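Local coordinates for protein putative 2-dehydro-3-deoxygalactonokinase (Sinorhizobium meliloti, PDB 3T69) that probably phosphorylates 2-dehydro-3-deoxy-D-galactonate with ATP, giving the 6-phosphate, in the DeLey-Doudoroff pathway of galactose breakdown, at residues 173-176 against 177-181; 218-221 against 222-226; 297-300 against 301-305. One frame throughout, in Å; residues are numbered along the deposited sequence.

Contact 1 of 3, residues 173-176 against 177-181; sequences ELFD and TIARH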
loop_
_atom_site.group_PDB
_atom_site.type_symbol
_atom_site.label_atom_id
_atom_site.label_comp_id
_atom_site.label_asym_id
_atom_site.label_seq_id
_atom_site.Cartn_x
_atom_site.Cartn_y
_atom_site.Cartn_z
ATOM N N GLU B 173 2.860 6.463 5.290
ATOM C CA GLU B 173 2.223 6.909 4.040
ATOM C C GLU B 173 1.319 5.811 3.454
ATOM O O GLU B 173 0.243 6.110 2.884
ATOM C CB GLU B 173 3.286 7.360 3.010
ATOM C CG GLU B 173 2.723 8.093 1.794
ATOM C CD GLU B 173 3.793 8.667 0.844
ATOM O OE1 GLU B 173 4.970 8.200 0.899
ATOM O OE2 GLU B 173 3.446 9.576 0.037
ATOM N N LEU B 174 1.737 4.555 3.602
ATOM C CA LEU B 174 0.887 3.436 3.242
ATOM C C LEU B 174 -0.334 3.389 4.138
ATOM O O LEU B 174 -1.448 3.223 3.647
ATOM C CB LEU B 174 1.632 2.100 3.263
ATOM C CG LEU B 174 2.692 1.891 2.166
ATOM C CD1 LEU B 174 3.462 0.593 2.299
ATOM C CD2 LEU B 174 2.091 2.020 0.748
ATOM N N PHE B 175 -0.163 3.575 5.439
ATOM C CA PHE B 175 -1.346 3.563 6.299
ATOM C C PHE B 175 -2.355 4.595 5.819
ATOM O O PHE B 175 -3.510 4.264 5.568
ATOM C CB PHE B 175 -1.009 3.733 7.796
ATOM C CG PHE B 175 -2.233 3.798 8.672
ATOM C CD1 PHE B 175 -2.855 5.028 8.935
ATOM C CD2 PHE B 175 -2.775 2.637 9.215
ATOM C CE1 PHE B 175 -4.002 5.107 9.736
ATOM C CE2 PHE B 175 -3.906 2.690 10.015
ATOM C CZ PHE B 175 -4.540 3.931 10.275
ATOM N N ASP B 176 -1.885 5.826 5.622
ATOM C CA ASP B 176 -2.762 6.899 5.149
ATOM C C ASP B 176 -3.428 6.630 3.829
ATOM O O ASP B 176 -4.658 6.779 3.713
ATOM C CB ASP B 176 -2.089 8.275 5.216
ATOM C CG ASP B 176 -2.045 8.792 6.653
ATOM O OD1 ASP B 176 -0.970 8.717 7.296
ATOM O OD2 ASP B 176 -3.121 9.184 7.180
ATOM N N THR B 177 -2.667 6.215 2.820
ATOM C CA THR B 177 -3.341 6.112 1.534
ATOM C C THR B 177 -4.237 4.883 1.462
ATOM O O THR B 177 -5.248 4.902 0.784
ATOM C CB THR B 177 -2.420 6.273 0.360
ATOM O OG1 THR B 177 -1.475 5.208 0.368
ATOM C CG2 THR B 177 -1.692 7.619 0.529
ATOM N N ILE B 178 -3.873 3.840 2.203
ATOM C CA ILE B 178 -4.704 2.663 2.256
ATOM C C ILE B 178 -5.986 3.022 3.001
ATOM O O ILE B 178 -7.071 2.705 2.500
ATOM C CB ILE B 178 -4.003 1.471 2.884
ATOM C CG1 ILE B 178 -2.813 1.076 2.029
ATOM C CG2 ILE B 178 -4.965 0.295 3.022
ATOM C CD1 ILE B 178 -2.117 -0.146 2.517
ATOM N N ALA B 179 -5.865 3.715 4.143
ATOM C CA ALA B 179 -7.031 4.118 4.919
ATOM C C ALA B 179 -7.986 5.063 4.168
ATOM O O ALA B 179 -9.195 5.013 4.393
ATOM C CB ALA B 179 -6.619 4.718 6.265
ATOM N N ARG B 180 -7.451 5.913 3.283
ATOM C CA ARG B 180 -8.287 6.922 2.572
ATOM C C ARG B 180 -8.757 6.538 1.156
ATOM O O ARG B 180 -9.809 6.969 0.723
ATOM C CB ARG B 180 -7.589 8.296 2.517
ATOM C CG ARG B 180 -7.476 9.066 3.875
ATOM C CD ARG B 180 -6.613 10.370 3.746
ATOM N NE ARG B 180 -7.356 11.479 3.107
ATOM C CZ ARG B 180 -6.835 12.399 2.279
ATOM N NH1 ARG B 180 -5.540 12.385 1.925
ATOM N NH2 ARG B 180 -7.627 13.344 1.780
ATOM N N HIS B 181 -7.979 5.749 0.427
ATOM C CA HIS B 181 -8.234 5.581 -0.999
ATOM C C HIS B 181 -8.485 4.155 -1.519
ATOM O O HIS B 181 -8.742 4.003 -2.685
ATOM C CB HIS B 181 -7.121 6.238 -1.812
ATOM C CG HIS B 181 -7.022 7.721 -1.624
ATOM N ND1 HIS B 181 -5.920 8.328 -1.045
ATOM C CD2 HIS B 181 -7.890 8.720 -1.933
ATOM C CE1 HIS B 181 -6.108 9.636 -1.020
ATOM N NE2 HIS B 181 -7.299 9.897 -1.539
#

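Contact 2 of 3, residues 218-221 against 222-226; sequences LLFS and VRAGQ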
loop_
_atom_site.group_PDB
_atom_site.type_symbol
_atom_site.label_atom_id
_atom_site.label_comp_id
_atom_site.label_asym_id
_atom_site.label_seq_id
_atom_site.Cartn_x
_atom_site.Cartn_y
_atom_site.Cartn_z
ATOM N N LEU B 218 -3.413 -10.404 4.039
ATOM C CA LEU B 218 -3.811 -9.904 5.388
ATOM C C LEU B 218 -4.545 -8.582 5.304
ATOM O O LEU B 218 -5.602 -8.431 5.921
ATOM C CB LEU B 218 -2.620 -9.805 6.329
ATOM C CG LEU B 218 -2.028 -11.205 6.633
ATOM C CD1 LEU B 218 -0.569 -11.182 7.146
ATOM C CD2 LEU B 218 -2.936 -12.014 7.558
ATOM N N LEU B 219 -4.048 -7.672 4.467
ATOM C CA LEU B 219 -4.731 -6.397 4.276
ATOM C C LEU B 219 -6.134 -6.580 3.709
ATOM O O LEU B 219 -7.072 -5.898 4.134
ATOM C CB LEU B 219 -3.923 -5.474 3.376
ATOM C CG LEU B 219 -2.564 -5.003 3.918
ATOM C CD1 LEU B 219 -1.715 -4.343 2.842
ATOM C CD2 LEU B 219 -2.779 -4.048 5.061
ATOM N N PHE B 220 -6.309 -7.532 2.788
ATOM C CA PHE B 220 -7.627 -7.700 2.258
ATOM C C PHE B 220 -8.584 -8.209 3.319
ATOM O O PHE B 220 -9.734 -7.787 3.373
ATOM C CB PHE B 220 -7.665 -8.561 0.997
ATOM C CG PHE B 220 -9.046 -8.664 0.417
ATOM C CD1 PHE B 220 -9.628 -7.568 -0.174
ATOM C CD2 PHE B 220 -9.795 -9.832 0.560
ATOM C CE1 PHE B 220 -10.940 -7.620 -0.695
ATOM C CE2 PHE B 220 -11.075 -9.909 0.034
ATOM C CZ PHE B 220 -11.658 -8.783 -0.593
ATOM N N SER B 221 -8.076 -9.022 4.208
ATOM C CA SER B 221 -8.842 -9.606 5.269
ATOM C C SER B 221 -9.458 -8.596 6.196
ATOM O O SER B 221 -10.463 -8.858 6.770
ATOM C CB SER B 221 -8.011 -10.620 6.015
ATOM O OG SER B 221 -8.027 -11.839 5.310
ATOM N N VAL B 222 -8.869 -7.442 6.383
ATOM C CA VAL B 222 -9.567 -6.522 7.222
ATOM C C VAL B 222 -10.905 -6.173 6.583
ATOM O O VAL B 222 -11.868 -6.070 7.266
ATOM C CB VAL B 222 -8.739 -5.292 7.666
ATOM C CG1 VAL B 222 -7.290 -5.495 7.504
ATOM C CG2 VAL B 222 -9.210 -4.068 7.053
ATOM N N ARG B 223 -10.973 -5.965 5.285
ATOM C CA ARG B 223 -12.259 -5.769 4.631
ATOM C C ARG B 223 -13.141 -6.999 4.523
ATOM O O ARG B 223 -14.315 -6.890 4.597
ATOM C CB ARG B 223 -12.170 -5.044 3.301
ATOM C CG ARG B 223 -13.112 -5.598 2.277
ATOM C CD ARG B 223 -13.983 -4.581 1.631
ATOM N NE ARG B 223 -14.989 -4.104 2.540
ATOM C CZ ARG B 223 -16.137 -3.576 2.173
ATOM N NH1 ARG B 223 -16.443 -3.466 0.906
ATOM N NH2 ARG B 223 -16.977 -3.164 3.082
ATOM N N ALA B 224 -12.582 -8.167 4.293
ATOM C CA ALA B 224 -13.422 -9.374 4.225
ATOM C C ALA B 224 -13.924 -9.761 5.612
ATOM O O ALA B 224 -15.040 -10.298 5.735
ATOM C CB ALA B 224 -12.700 -10.520 3.589
ATOM N N GLY B 225 -13.089 -9.503 6.637
ATOM C CA GLY B 225 -13.463 -9.610 8.043
ATOM C C GLY B 225 -14.658 -8.723 8.345
ATOM O O GLY B 225 -15.615 -9.133 8.996
ATOM N N GLN B 226 -14.643 -7.513 7.816
ATOM C CA GLN B 226 -15.729 -6.592 8.062
ATOM C C GLN B 226 -16.985 -6.988 7.333
ATOM O O GLN B 226 -18.073 -6.786 7.838
ATOM C CB GLN B 226 -15.301 -5.193 7.660
ATOM C CG GLN B 226 -16.292 -4.130 7.958
ATOM C CD GLN B 226 -16.743 -3.487 6.699
ATOM O OE1 GLN B 226 -15.920 -3.126 5.829
ATOM N NE2 GLN B 226 -18.056 -3.343 6.559
#

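Contact 3 of 3, residues 297-300 against 301-305; sequences GLSA and AARAI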
loop_
_atom_site.group_PDB
_atom_site.type_symbol
_atom_site.label_atom_id
_atom_site.label_comp_id
_atom_site.label_asym_id
_atom_site.label_seq_id
_atom_site.Cartn_x
_atom_site.Cartn_y
_atom_site.Cartn_z
ATOM N N GLY B 297 19.811 18.665 17.601
ATOM C CA GLY B 297 20.564 18.501 16.388
ATOM C C GLY B 297 20.675 19.868 15.749
ATOM O O GLY B 297 21.757 20.253 15.317
ATOM N N LEU B 298 19.584 20.623 15.704
ATOM C CA LEU B 298 19.699 21.977 15.233
ATOM C C LEU B 298 20.612 22.829 16.147
ATOM O O LEU B 298 21.260 23.766 15.680
ATOM C CB LEU B 298 18.336 22.654 15.061
ATOM C CG LEU B 298 17.252 22.015 14.188
ATOM C CD1 LEU B 298 15.906 22.274 14.798
ATOM C CD2 LEU B 298 17.255 22.545 12.793
ATOM N N SER B 299 20.669 22.532 17.444
ATOM C CA SER B 299 21.559 23.306 18.331
ATOM C C SER B 299 23.051 23.038 18.025
ATOM O O SER B 299 23.849 23.967 17.885
ATOM C CB SER B 299 21.187 23.119 19.829
ATOM O OG SER B 299 22.298 23.354 20.697
ATOM N N ALA B 300 23.417 21.777 17.868
ATOM C CA ALA B 300 24.817 21.475 17.597
ATOM C C ALA B 300 25.311 22.107 16.274
ATOM O O ALA B 300 26.501 22.431 16.149
ATOM C CB ALA B 300 25.050 19.994 17.621
ATOM N N ALA B 301 24.393 22.298 15.318
ATOM C CA ALA B 301 24.716 22.934 14.050
ATOM C C ALA B 301 24.860 24.430 14.211
ATOM O O ALA B 301 25.864 24.986 13.786
ATOM C CB ALA B 301 23.674 22.570 12.902
ATOM N N ALA B 302 23.863 25.068 14.798
ATOM C CA ALA B 302 23.928 26.478 15.172
ATOM C C ALA B 302 25.186 26.854 15.975
ATOM O O ALA B 302 25.840 27.808 15.654
ATOM C CB ALA B 302 22.688 26.856 15.935
ATOM N N ARG B 303 25.540 26.093 17.005
ATOM C CA ARG B 303 26.701 26.456 17.823
ATOM C C ARG B 303 27.918 26.443 16.902
ATOM O O ARG B 303 28.887 27.185 17.143
ATOM C CB ARG B 303 26.952 25.490 19.025
ATOM C CG ARG B 303 25.983 25.494 20.271
ATOM C CD ARG B 303 26.522 24.511 21.425
ATOM N NE ARG B 303 25.674 24.500 22.657
ATOM C CZ ARG B 303 25.990 23.981 23.876
ATOM N NH1 ARG B 303 27.177 23.399 24.117
ATOM N NH2 ARG B 303 25.104 24.039 24.881
ATOM N N ALA B 304 27.883 25.576 15.875
ATOM C CA ALA B 304 29.071 25.322 15.026
ATOM C C ALA B 304 29.313 26.371 13.939
ATOM O O ALA B 304 30.450 26.600 13.536
ATOM C CB ALA B 304 29.072 23.898 14.435
ATOM N N ILE B 305 28.270 27.027 13.460
ATOM C CA ILE B 305 28.549 27.977 12.419
ATOM C C ILE B 305 28.483 29.398 12.930
ATOM O O ILE B 305 29.077 30.305 12.336
ATOM C CB ILE B 305 27.759 27.707 11.109
ATOM C CG1 ILE B 305 26.277 28.077 11.227
ATOM C CG2 ILE B 305 27.947 26.237 10.698
ATOM C CD1 ILE B 305 25.362 26.986 10.600
#

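Contact 1 of 3, residues 173-176 against 177-181
Glu173 and Thr177 meet through two hydrogen bonds that share one acceptor, the carbonyl oxygen of Glu173. Thr177 N reaches Glu173 O at 2.9 Å with an N-H...O angle of 161°, and the hydroxyl Thr177 OG1 gives a longer bond of 3.2 Å to the same Glu173 O. The two donors arrive from opposite faces of the carbonyl plane. The hydroxyl can reach back because OG1 is set between the backbone N and the carbonyl carbon (chi1 63°), which gives this buried group a partner in its own helix. Further backbone bonds of the i to i+4 kind follow, from Ile178 N to Leu174 O, from Ala179 N to Phe175 O and from Arg180 N to Asp176 O. The bond between Arg180 N and Asp176 O, 3.0 Å long, is the more bent at 140°.

Apolar contacts are looser. Ile178 CD1 lies 4.4 Å from Leu174 CB, and Phe175 CE1 approaches Ala179 CB at 4.4 Å, obliquely to the ring. Phe175 also packs on Leu240, Ser241 and Leu244 of helix 233-252.

The carboxylate of Glu173 turns elsewhere, to the backbone N of Ile183 of the second subunit and to His152 of its own chain, while the His181 rings of the two subunits stack. The arrangement is that of an alpha-helix at a subunit interface, with a threonine hydroxyl bonded to the carbonyl four residues earlier.

Contact 2 of 3, residues 218-221 against 222-226
Phe220 and Ala224 are joined by a regular i to i+4 backbone bond, Ala224 N to Phe220 O at 3.0 Å, and Gly225 N bonds to Ser221 O in the same way. Val222 N is shared between Leu219 O, at 3.3 Å, and a weak bond to Leu218 O. The Leu219 bond is of the i to i+3 kind, and its donor stands 66° out of the carbonyl plane, away from a lone pair.

Among the side chains, the Phe220 ring does most of the touching. With CG anti to the backbone N (chi1 -177°), the ring swings along the helix toward the following turn: CE2 lies 4.0 Å from Ala224 CB, and CE1 lies 4.2 Å from Arg223 CG. The Arg223 guanidinium is turned 84° from the ring plane, and its NH2 donates to Gln226 OE1 at 2.9 Å, nearly straight and within the guanidinium plane.

The second subunit covers part of this helix: its His152 ring meets Phe220, and its Pro122 O accepts from Ser221 OG. This is a buried alpha-helical turn at a dimer interface, packed on helix 233-252 through Leu218, Leu219 and Val222.

Contact 3 of 3, residues 297-300 against 301-305
Ser299 and Arg303 stand one turn apart on the same side of helix 290-305, and their polar ends come near each other, but at 4.1 Å Ser299 OG and Arg303 NE are too far apart for a hydrogen bond. The hydroxyl oxygen is placed obliquely to the guanidinium. The Arg303 side chain runs extended from CG to NE, and its first torsion puts CG beside the backbone N (chi1 -71°), on the side of Ser299 O. The first methylenes of the arginine lie beside the oxygen end of the Ser299 carbonyl, and the extended chain carries the guanidinium beyond it. That carbonyl is also the acceptor of a well-aligned backbone bond, Arg303 N to Ser299 O at 2.9 Å with an N-H...O angle of 168°.

Ala302 pairs with Leu298 in the same i to i+4 way. Its N donates to Leu298 O at 3.0 Å, again almost straight at 169°, and its methyl lies beside the same oxygen. Leu298, Ser299 and Ala302 face strand 9-14: Leu298 touches Ala11, and Ser299 and Ala302 touch Tyr9. Leu298 also touches Thr130 of helix 128-139. The helix thus lies against the N-terminal strand, a helix-on-sheet layer consistent with the ASKHA-type nucleotide-binding fold assigned to this family.

Ala301 and Ala304 contribute methyl groups and less regular bonds. Ala301 N bonds weakly to Gly297 O, and Ala304 N makes another weak bond, to Ala300 O. Ala300, though exposed like Arg303 and Ala304, touches Leu133 of helix 128-139.

In the fold
Along the chain the three contacts come in series, each within a single helix: contact 1 on helix 171-181, contact 2 on helix 215-228 and contact 3 on helix 290-305. Contacts 1 and 2 are neighbours, with centres 15 Å apart, and touch directly where Ile178 CD1 lies 4.2 Å from Leu219 CD1. Both pack on helix 233-252, where Leu240 touches residues of each. Contact 3 lies on the opposite side of the chain's centre, its centre about 36 Å from that of contact 1 and 48 Å from that of contact 2. The side of the chain holding contacts 1 and 2 meets the second subunit, while contact 3 packs the last helix, 290-305, against strand 9-14.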